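Local coordinates for 5-formyl-3-hydroxy-2-methylpyridine 4-carboxylate 5-dehydrogenase (Mesorhizobium japonicum MAFF 303099, PDB 4OM8), which oxidises the pyridine aldehyde FHMPC with NAD(+) in the breakdown of vitamin B6, and can also reduce it with NADH to 4-pyridoxic acid, at residues Ala125-Tyr129 with Pro130-Val134; Glu154-Ala157 with Pro158-Ala162; Glu210-Asp213 with Thr214-Trp218; Tyr222-Val226 with Ile227-Ala231. All coordinates share one frame; numbering follows the deposited sequence. Where two conformers were deposited one is given.

Interaction 1: residues Ala125-Tyr129 with Pro130-Val134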
loop_
_atom_site.group_PDB
_atom_site.type_symbol
_atom_site.label_atom_id
_atom_site.label_comp_id
_atom_site.label_asym_id
_atom_site.label_seq_id
_atom_site.Cartn_x
_atom_site.Cartn_y
_atom_site.Cartn_z
ATOM N N ALA A 125 17.796 6.816 -27.800
ATOM C CA ALA A 125 18.013 7.432 -29.108
ATOM C C ALA A 125 19.150 8.459 -29.054
ATOM O O ALA A 125 19.571 8.980 -30.086
ATOM C CB ALA A 125 16.729 8.084 -29.606
ATOM N N HIS A 126 19.652 8.736 -27.853
ATOM C CA HIS A 126 20.628 9.811 -27.665
ATOM C C HIS A 126 22.001 9.327 -27.232
ATOM O O HIS A 126 22.801 10.113 -26.724
ATOM C CB HIS A 126 20.105 10.818 -26.643
ATOM C CG HIS A 126 18.848 11.502 -27.068
ATOM N ND1 HIS A 126 18.846 12.619 -27.877
ATOM C CD2 HIS A 126 17.550 11.212 -26.820
ATOM C CE1 HIS A 126 17.599 12.995 -28.098
ATOM N NE2 HIS A 126 16.792 12.156 -27.469
ATOM N N ILE A 127 22.285 8.045 -27.447
ATOM C CA ILE A 127 23.608 7.518 -27.144
ATOM C C ILE A 127 24.001 6.438 -28.152
ATOM O O ILE A 127 23.135 5.738 -28.689
ATOM C CB ILE A 127 23.657 6.958 -25.700
ATOM C CG1 ILE A 127 25.104 6.888 -25.207
ATOM C CG2 ILE A 127 22.908 5.631 -25.606
ATOM C CD1 ILE A 127 25.247 6.595 -23.729
ATOM N N SER A 128 25.296 6.310 -28.433
ATOM C CA SER A 128 25.767 5.216 -29.270
ATOM C C SER A 128 25.470 3.887 -28.598
ATOM O O SER A 128 25.356 3.822 -27.368
ATOM C CB SER A 128 27.271 5.339 -29.549
ATOM O OG SER A 128 28.057 4.973 -28.422
ATOM N N TYR A 129 25.355 2.834 -29.405
ATOM C CA TYR A 129 25.053 1.491 -28.897
ATOM C C TYR A 129 23.895 1.525 -27.893
ATOM O O TYR A 129 24.063 1.222 -26.717
ATOM C CB TYR A 129 26.307 0.846 -28.286
ATOM C CG TYR A 129 27.282 0.434 -29.365
ATOM C CD1 TYR A 129 27.135 -0.783 -30.023
ATOM C CD2 TYR A 129 28.308 1.276 -29.759
ATOM C CE1 TYR A 129 27.999 -1.162 -31.045
ATOM C CE2 TYR A 129 29.192 0.902 -30.782
ATOM C CZ TYR A 129 29.020 -0.317 -31.408
ATOM O OH TYR A 129 29.872 -0.693 -32.417
ATOM N N PRO A 130 22.699 1.879 -28.374
ATOM C CA PRO A 130 21.536 2.022 -27.491
ATOM C C PRO A 130 21.166 0.708 -26.825
ATOM O O PRO A 130 20.392 0.711 -25.858
ATOM C CB PRO A 130 20.423 2.490 -28.439
ATOM C CG PRO A 130 20.879 2.031 -29.811
ATOM C CD PRO A 130 22.366 2.128 -29.786
ATOM N N GLU A 131 21.716 -0.401 -27.319
ATOM C CA GLU A 131 21.406 -1.703 -26.752
ATOM C C GLU A 131 21.937 -1.869 -25.334
ATOM O O GLU A 131 21.439 -2.728 -24.598
ATOM C CB GLU A 131 21.947 -2.833 -27.631
ATOM C CG GLU A 131 21.564 -2.718 -29.089
ATOM C CD GLU A 131 22.530 -1.842 -29.867
ATOM O OE1 GLU A 131 23.519 -1.358 -29.277
ATOM O OE2 GLU A 131 22.316 -1.673 -31.072
ATOM N N ARG A 132 22.931 -1.066 -24.942
ATOM C CA ARG A 132 23.469 -1.135 -23.582
ATOM C C ARG A 132 22.890 -0.032 -22.688
ATOM O O ARG A 132 23.409 0.225 -21.587
ATOM C CB ARG A 132 25.013 -1.073 -23.576
ATOM C CG ARG A 132 25.685 0.001 -24.452
ATOM C CD ARG A 132 25.454 1.453 -23.970
ATOM N NE ARG A 132 26.086 2.384 -24.911
ATOM C CZ ARG A 132 27.350 2.790 -24.817
ATOM N NH1 ARG A 132 28.112 2.383 -23.807
ATOM N NH2 ARG A 132 27.853 3.612 -25.739
ATOM N N MET A 133 21.827 0.620 -23.151
ATOM C CA MET A 133 21.114 1.576 -22.304
ATOM C C MET A 133 19.802 0.976 -21.827
ATOM O O MET A 133 19.094 0.318 -22.579
ATOM C CB MET A 133 20.845 2.898 -23.016
ATOM C CG MET A 133 19.909 3.796 -22.202
ATOM S SD MET A 133 19.814 5.491 -22.763
ATOM C CE MET A 133 21.378 6.132 -22.188
ATOM N N VAL A 134 19.495 1.209 -20.555
ATOM C CA VAL A 134 18.392 0.541 -19.880
ATOM C C VAL A 134 17.871 1.429 -18.766
ATOM O O VAL A 134 18.589 2.314 -18.283
ATOM C CB VAL A 134 18.880 -0.823 -19.308
ATOM C CG1 VAL A 134 19.943 -0.616 -18.225
ATOM C CG2 VAL A 134 17.734 -1.678 -18.786
#
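R132, in one of its two conformers, curls back over the turn that precedes it and takes hold of the S128 carbonyl with two nitrogens of its guanidinium group. NE lies 2.9 Å from S128 O and NH2 lies 3.0 Å from the same S128 O, a side-on grip on one oxygen. That oxygen sits in the guanidinium plane, yet both donors meet it from one face of the carbonyl, NH2 standing well above its plane. The chain gets there by folding twice: CG is placed between the backbone N and the carbonyl carbon (chi1 46°), and chi2 bends it again. A weak bond of 3.0 Å from R132 NH2 to S128 OG adds to the hold, although D102 is that hydroxyl's stronger partner. R132 N donates to Y129 O at 3.1 Å, closing the turn in a nearly straight bond (171°).

The packed side lies beneath, where I127 CG2 meets M133 CE, in one of two methionine conformers, at 3.8 Å and V111 of the neighbouring strand 110-113 touches both side chains. The loose side belongs to Y129 and E131. The tyrosine is exposed, and the glutamate brings OE1 to 3.2 Å from Y129 C, with ring and carboxylate planes 58° apart.

This turn leads into strand 133-137 of the Rossmann domain. R132 NH1 bonds to the carbonyls of G106 and T109, so the buried guanidinium is met largely by backbone oxygens: its charge is probably stabilised by several carbonyl dipoles, with D102 as a weak, more distant counter-ion.

Interaction 2: residues Glu154-Ala157 with Pro158-Ala162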
loop_
_atom_site.group_PDB
_atom_site.type_symbol
_atom_site.label_atom_id
_atom_site.label_comp_id
_atom_site.label_asym_id
_atom_site.label_seq_id
_atom_site.Cartn_x
_atom_site.Cartn_y
_atom_site.Cartn_z
ATOM N N GLU A 154 12.962 -0.134 -26.460
ATOM C CA GLU A 154 12.762 -0.935 -27.659
ATOM C C GLU A 154 14.064 -1.526 -28.207
ATOM O O GLU A 154 14.055 -2.627 -28.764
ATOM C CB GLU A 154 12.072 -0.091 -28.729
ATOM C CG GLU A 154 11.694 -0.860 -29.978
ATOM C CD GLU A 154 10.543 -1.821 -29.753
ATOM O OE1 GLU A 154 9.848 -1.706 -28.720
ATOM O OE2 GLU A 154 10.325 -2.692 -30.623
ATOM N N LYS A 155 15.170 -0.814 -28.020
ATOM C CA LYS A 155 16.454 -1.241 -28.568
ATOM C C LYS A 155 17.365 -1.892 -27.529
ATOM O O LYS A 155 18.468 -2.316 -27.852
ATOM C CB LYS A 155 17.185 -0.043 -29.196
ATOM C CG LYS A 155 16.499 0.571 -30.415
ATOM C CD LYS A 155 17.366 1.700 -30.988
ATOM C CE LYS A 155 16.727 2.344 -32.214
ATOM N NZ LYS A 155 16.433 1.348 -33.282
ATOM N N THR A 156 16.917 -1.970 -26.279
ATOM C CA THR A 156 17.764 -2.544 -25.234
ATOM C C THR A 156 17.976 -4.045 -25.430
ATOM O O THR A 156 17.023 -4.789 -25.658
ATOM C CB THR A 156 17.165 -2.309 -23.828
ATOM O OG1 THR A 156 16.983 -0.905 -23.606
ATOM C CG2 THR A 156 18.063 -2.869 -22.749
ATOM N N ALA A 157 19.230 -4.489 -25.353
ATOM C CA ALA A 157 19.522 -5.914 -25.465
ATOM C C ALA A 157 19.003 -6.652 -24.243
ATOM O O ALA A 157 19.134 -6.169 -23.122
ATOM C CB ALA A 157 21.016 -6.144 -25.618
ATOM N N PRO A 158 18.399 -7.828 -24.457
ATOM C CA PRO A 158 17.991 -8.663 -23.325
ATOM C C PRO A 158 19.155 -8.920 -22.365
ATOM O O PRO A 158 18.930 -8.949 -21.156
ATOM C CB PRO A 158 17.523 -9.956 -24.000
ATOM C CG PRO A 158 16.989 -9.486 -25.310
ATOM C CD PRO A 158 17.918 -8.364 -25.743
ATOM N N GLN A 159 20.369 -9.069 -22.891
ATOM C CA GLN A 159 21.557 -9.262 -22.059
ATOM C C GLN A 159 21.796 -8.092 -21.096
ATOM O O GLN A 159 22.268 -8.280 -19.984
ATOM C CB GLN A 159 22.792 -9.457 -22.943
ATOM C CG GLN A 159 22.823 -10.780 -23.713
ATOM C CD GLN A 159 21.843 -10.824 -24.880
ATOM O OE1 GLN A 159 21.376 -9.787 -25.362
ATOM N NE2 GLN A 159 21.526 -12.033 -25.338
ATOM N N THR A 160 21.454 -6.886 -21.529
ATOM C CA THR A 160 21.631 -5.704 -20.693
ATOM C C THR A 160 20.704 -5.774 -19.493
ATOM O O THR A 160 21.106 -5.529 -18.344
ATOM C CB THR A 160 21.369 -4.430 -21.502
ATOM O OG1 THR A 160 22.316 -4.380 -22.581
ATOM C CG2 THR A 160 21.488 -3.170 -20.625
ATOM N N VAL A 161 19.457 -6.138 -19.767
ATOM C CA VAL A 161 18.473 -6.309 -18.708
ATOM C C VAL A 161 18.918 -7.400 -17.741
ATOM O O VAL A 161 18.885 -7.211 -16.519
ATOM C CB VAL A 161 17.081 -6.643 -19.291
ATOM C CG1 VAL A 161 16.106 -7.019 -18.199
ATOM C CG2 VAL A 161 16.540 -5.464 -20.108
ATOM N N ALA A 162 19.370 -8.530 -18.277
ATOM C CA ALA A 162 19.790 -9.618 -17.402
ATOM C C ALA A 162 20.991 -9.220 -16.540
ATOM O O ALA A 162 21.037 -9.546 -15.366
ATOM C CB ALA A 162 20.109 -10.851 -18.212
#
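A helix N-terminus of the Rossmann domain is built here, with A157 as the N-cap and P158 as the first residue of helix 158-170. A157 O takes the T160 amide, the T160 N to A157 O distance being 2.9 Å, and the bond is bent, with the donor well above the carbonyl plane (61° out of it). V161 N, at 3.4 Å from A157 O, adds a straighter but weak bond, so the cap carbonyl serves the first turn twice. P158 has no amide hydrogen to offer and suits this first position; its CD lies 3.8 Å from A157 CB. Q159 bends at chi2 (73°) and brings OE1 to 3.7 Å from A157 CB.

The inner side belongs to the buried T156 and T160, with V161 at its border. CG2 of T156, anti to the backbone N, touches the helix at both residues, and the T156 side chain crosses theirs at about a right angle. Each threonine hydroxyl binds a carbonyl of 130-134, T156 OG1 that of M133 and T160 OG1 that of E131; T156 OG1 also bonds to the amide of G153, and V134 packs against both threonines. At the centre of this patch T156 CG2 lies 3.9 Å from T160 CB and 4.0 Å from V161 CG2.

Interaction 3: residues Glu210-Asp213 with Thr214-Trp218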
loop_
_atom_site.group_PDB
_atom_site.type_symbol
_atom_site.label_atom_id
_atom_site.label_comp_id
_atom_site.label_asym_id
_atom_site.label_seq_id
_atom_site.Cartn_x
_atom_site.Cartn_y
_atom_site.Cartn_z
ATOM N N GLU A 210 -6.910 13.620 6.077
ATOM C CA GLU A 210 -6.192 12.888 7.121
ATOM C C GLU A 210 -6.859 11.542 7.389
ATOM O O GLU A 210 -6.184 10.568 7.741
ATOM C CB GLU A 210 -6.085 13.711 8.411
ATOM C CG GLU A 210 -7.375 13.881 9.178
ATOM C CD GLU A 210 -8.231 15.041 8.689
ATOM O OE1 GLU A 210 -9.053 15.522 9.497
ATOM O OE2 GLU A 210 -8.092 15.475 7.524
ATOM N N ASP A 211 -8.177 11.472 7.207
ATOM C CA ASP A 211 -8.894 10.209 7.372
ATOM C C ASP A 211 -8.671 9.270 6.183
ATOM O O ASP A 211 -8.618 8.053 6.345
ATOM C CB ASP A 211 -10.384 10.467 7.561
ATOM C CG ASP A 211 -10.683 11.200 8.848
ATOM O OD1 ASP A 211 -9.861 11.122 9.790
ATOM O OD2 ASP A 211 -11.741 11.865 8.917
ATOM N N LEU A 212 -8.551 9.842 4.989
ATOM C CA LEU A 212 -8.123 9.077 3.825
ATOM C C LEU A 212 -6.800 8.370 4.149
ATOM O O LEU A 212 -6.635 7.171 3.907
ATOM C CB LEU A 212 -7.964 10.007 2.607
ATOM C CG LEU A 212 -7.566 9.458 1.229
ATOM C CD1 LEU A 212 -6.090 9.024 1.128
ATOM C CD2 LEU A 212 -8.500 8.341 0.795
ATOM N N ASP A 213 -5.853 9.118 4.703
ATOM C CA ASP A 213 -4.552 8.542 5.009
ATOM C C ASP A 213 -4.642 7.441 6.069
ATOM O O ASP A 213 -4.025 6.395 5.913
ATOM C CB ASP A 213 -3.573 9.636 5.433
ATOM C CG ASP A 213 -2.997 10.380 4.237
ATOM O OD1 ASP A 213 -3.466 10.133 3.099
ATOM O OD2 ASP A 213 -2.079 11.209 4.437
ATOM N N THR A 214 -5.420 7.651 7.128
ATOM C CA THR A 214 -5.609 6.592 8.121
ATOM C C THR A 214 -6.185 5.342 7.473
ATOM O O THR A 214 -5.738 4.214 7.713
ATOM C CB THR A 214 -6.536 7.076 9.232
ATOM O OG1 THR A 214 -5.909 8.181 9.891
ATOM C CG2 THR A 214 -6.841 5.951 10.236
ATOM N N CYS A 215 -7.186 5.563 6.636
ATOM C CA CYS A 215 -7.880 4.492 5.946
ATOM C C CYS A 215 -6.943 3.690 5.058
ATOM O O CYS A 215 -6.907 2.462 5.129
ATOM C CB CYS A 215 -9.025 5.090 5.118
ATOM S SG CYS A 215 -10.095 3.862 4.334
ATOM N N VAL A 216 -6.190 4.386 4.212
ATOM C CA VAL A 216 -5.361 3.701 3.230
ATOM C C VAL A 216 -4.053 3.161 3.836
ATOM O O VAL A 216 -3.637 2.053 3.512
ATOM C CB VAL A 216 -5.075 4.629 2.023
ATOM C CG1 VAL A 216 -4.113 3.962 1.049
ATOM C CG2 VAL A 216 -6.392 5.005 1.311
ATOM N N SER A 217 -3.427 3.910 4.744
ATOM C CA SER A 217 -2.238 3.386 5.409
ATOM C C SER A 217 -2.512 2.070 6.112
ATOM O O SER A 217 -1.757 1.105 5.969
ATOM C CB SER A 217 -1.687 4.389 6.415
ATOM O OG SER A 217 -1.001 5.430 5.734
ATOM N N TRP A 218 -3.586 2.026 6.890
ATOM C CA TRP A 218 -3.862 0.846 7.684
ATOM C C TRP A 218 -4.630 -0.233 6.940
ATOM O O TRP A 218 -4.393 -1.426 7.142
ATOM C CB TRP A 218 -4.633 1.240 8.936
ATOM C CG TRP A 218 -3.776 1.889 9.971
ATOM C CD1 TRP A 218 -3.799 3.202 10.376
ATOM C CD2 TRP A 218 -2.773 1.243 10.773
ATOM N NE1 TRP A 218 -2.864 3.403 11.374
ATOM C CE2 TRP A 218 -2.228 2.216 11.631
ATOM C CE3 TRP A 218 -2.282 -0.065 10.835
ATOM C CZ2 TRP A 218 -1.225 1.920 12.555
ATOM C CZ3 TRP A 218 -1.285 -0.358 11.748
ATOM C CH2 TRP A 218 -0.768 0.628 12.595
HETATM O O HOH W 1 -7.859 9.706 10.955
#
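E210 opens the turn by offering its carbonyl to T214, whose amide N lies 3.1 Å from E210 O in the i to i+4 pattern of an alpha-helix. T214 OG1 also comes to 3.2 Å from E210 O, placed there by a chi1 of -63° that sets the hydroxyl beside its own backbone N.

D211 meets the next turn twice. Its carbonyl accepts from C215 N, and its carboxylate reaches T214 through a water, which donates to D211 OD1 at 2.7 Å and lies 2.7 Å from T214 OG1. The bridge runs along the solvent side of helix 209-226.

L212 is buried. Its carbonyl takes the V216 amide, V216 N to L212 O being 2.8 Å, nearly along the C=O axis. The two side chains run alongside each other in the same direction, with L212 CD2 4.0 Å from V216 CG2. A198 and V202 of helix 187-203 pack on the leucine.

D213 completes the series by accepting S217 N at 2.8 Å from D213 O, while its carboxylate turns outward to the second subunit. There OD1 and OD2 take the amides of M230 and A231 of that subunit, and S217 OG bonds to I224 O, also of the second subunit. Two aspartates in one turn thus meet different chemistry: D211 binds water, whereas D213 spends both oxygens on backbone amides at a helix start, where the helix dipole would be likely to favour its negative charge.

Interaction 4: residues Tyr222-Val226 with Ile227-Ala231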
loop_
_atom_site.group_PDB
_atom_site.type_symbol
_atom_site.label_atom_id
_atom_site.label_comp_id
_atom_site.label_asym_id
_atom_site.label_seq_id
_atom_site.Cartn_x
_atom_site.Cartn_y
_atom_site.Cartn_z
ATOM N N TYR A 222 -0.449 -1.144 4.870
ATOM C CA TYR A 222 -0.049 -2.070 5.922
ATOM C C TYR A 222 -0.197 -3.518 5.463
ATOM O O TYR A 222 0.731 -4.322 5.588
ATOM C CB TYR A 222 -0.888 -1.757 7.165
ATOM C CG TYR A 222 -0.897 -2.738 8.311
ATOM C CD1 TYR A 222 0.275 -3.210 8.883
ATOM C CD2 TYR A 222 -2.105 -3.121 8.877
ATOM C CE1 TYR A 222 0.232 -4.075 9.971
ATOM C CE2 TYR A 222 -2.160 -3.966 9.947
ATOM C CZ TYR A 222 -0.996 -4.451 10.489
ATOM O OH TYR A 222 -1.082 -5.306 11.574
ATOM N N LYS A 223 -1.348 -3.844 4.880
ATOM C CA LYS A 223 -1.628 -5.187 4.395
ATOM C C LYS A 223 -0.746 -5.563 3.202
ATOM O O LYS A 223 -0.169 -6.648 3.156
ATOM C CB LYS A 223 -3.109 -5.298 4.008
ATOM C CG LYS A 223 -3.531 -6.626 3.391
ATOM C CD LYS A 223 -5.073 -6.748 3.307
ATOM C CE LYS A 223 -5.720 -6.916 4.686
ATOM N NZ LYS A 223 -7.222 -6.890 4.666
ATOM N N ILE A 224 -0.651 -4.656 2.233
ATOM C CA ILE A 224 0.071 -4.928 0.979
ATOM C C ILE A 224 1.585 -5.021 1.192
ATOM O O ILE A 224 2.289 -5.723 0.451
ATOM C CB ILE A 224 -0.261 -3.849 -0.084
ATOM C CG1 ILE A 224 -1.720 -3.986 -0.542
ATOM C CG2 ILE A 224 0.682 -3.927 -1.281
ATOM C CD1 ILE A 224 -1.954 -5.105 -1.515
ATOM N N ALA A 225 2.093 -4.335 2.211
ATOM C CA ALA A 225 3.507 -4.485 2.588
ATOM C C ALA A 225 3.852 -5.944 2.913
ATOM O O ALA A 225 4.951 -6.422 2.608
ATOM C CB ALA A 225 3.839 -3.585 3.775
ATOM N N VAL A 226 2.914 -6.634 3.555
ATOM C CA VAL A 226 3.095 -8.030 3.944
ATOM C C VAL A 226 2.637 -9.000 2.854
ATOM O O VAL A 226 3.229 -10.065 2.657
ATOM C CB VAL A 226 2.317 -8.311 5.247
ATOM C CG1 VAL A 226 2.442 -9.761 5.656
ATOM C CG2 VAL A 226 2.828 -7.400 6.367
ATOM N N ILE A 227 1.577 -8.621 2.147
ATOM C CA ILE A 227 0.938 -9.477 1.160
ATOM C C ILE A 227 0.730 -8.707 -0.146
ATOM O O ILE A 227 -0.126 -7.841 -0.200
ATOM C CB ILE A 227 -0.437 -9.974 1.659
ATOM C CG1 ILE A 227 -0.318 -10.613 3.049
ATOM C CG2 ILE A 227 -1.031 -10.968 0.658
ATOM C CD1 ILE A 227 -1.618 -10.583 3.836
ATOM N N GLY A 228 1.492 -9.028 -1.189
ATOM C CA GLY A 228 1.363 -8.316 -2.454
ATOM C C GLY A 228 0.002 -8.500 -3.102
ATOM O O GLY A 228 -0.722 -9.433 -2.763
ATOM N N PRO A 229 -0.354 -7.602 -4.039
ATOM C CA PRO A 229 -1.701 -7.637 -4.634
ATOM C C PRO A 229 -2.127 -8.983 -5.247
ATOM O O PRO A 229 -3.289 -9.356 -5.079
ATOM C CB PRO A 229 -1.630 -6.568 -5.735
ATOM C CG PRO A 229 -0.507 -5.665 -5.352
ATOM C CD PRO A 229 0.475 -6.499 -4.568
ATOM N N MET A 230 -1.248 -9.680 -5.958
ATOM C CA MET A 230 -1.657 -10.943 -6.572
ATOM C C MET A 230 -1.900 -11.980 -5.472
ATOM O O MET A 230 -2.898 -12.705 -5.488
ATOM C CB MET A 230 -0.607 -11.421 -7.581
ATOM C CG MET A 230 -0.394 -10.462 -8.764
ATOM S SD MET A 230 -1.901 -10.169 -9.746
ATOM C CE MET A 230 -2.348 -8.549 -9.176
ATOM N N ALA A 231 -0.995 -12.023 -4.501
ATOM C CA ALA A 231 -1.172 -12.869 -3.312
ATOM C C ALA A 231 -2.428 -12.514 -2.537
ATOM O O ALA A 231 -3.094 -13.396 -1.991
ATOM C CB ALA A 231 0.062 -12.768 -2.402
#
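The polar link between K223 and I227 is an i to i+4 backbone bond: I227 N stands 2.8 Å from K223 O, in the carbonyl plane. A CA-H...O contact follows it, I224 CA lying 3.1 Å from I227 O with an angle of 158° at the hydrogen, so the I227 carbonyl comes back over I224. The CD1 methyl of I224 also lies against this carbonyl, 3.5 Å from I227 O.

The apolar contacts are led by I224. With CG1 anti to the carbonyl carbon (chi1 -69°) and a second bend at chi2, its CD1 arrives 4.1 Å from P229 CG, meeting the proline at about a right angle. Shortening I224 to an alanine is likely to strip the P229 ring of its apolar neighbour and open a gap beside I227 O. On another side V226 CG1 packs 3.9 Å from I227 CG1.

G228 is the N-cap of the following helix, and P229 its first residue. This corner between two helices lies at the dimer interface: Y222 OH bonds to the L298 carbonyl of the second subunit, while L232 of helix 229-236 covers I224 and I227, and L305 of helix 284-305 packs on V226.

How the interactions relate
Interactions 1 and 2 are neighbours in the NAD-binding domain, whereas interactions 3 and 4 share helix 209-226 in the C-terminal domain. The first two are joined by the threonine hydroxyls of interaction 2. Both are partly buried, one relying on a charged side chain folded onto a carbonyl, the other on a helix cap. Interaction 3 is also partly buried, with a watered face and a dimer face; interaction 4 is buried and mostly apolar. Those two face each other across the dimer, the D213 carboxylate of interaction 3 meeting the helix start of 227-231 in the other subunit.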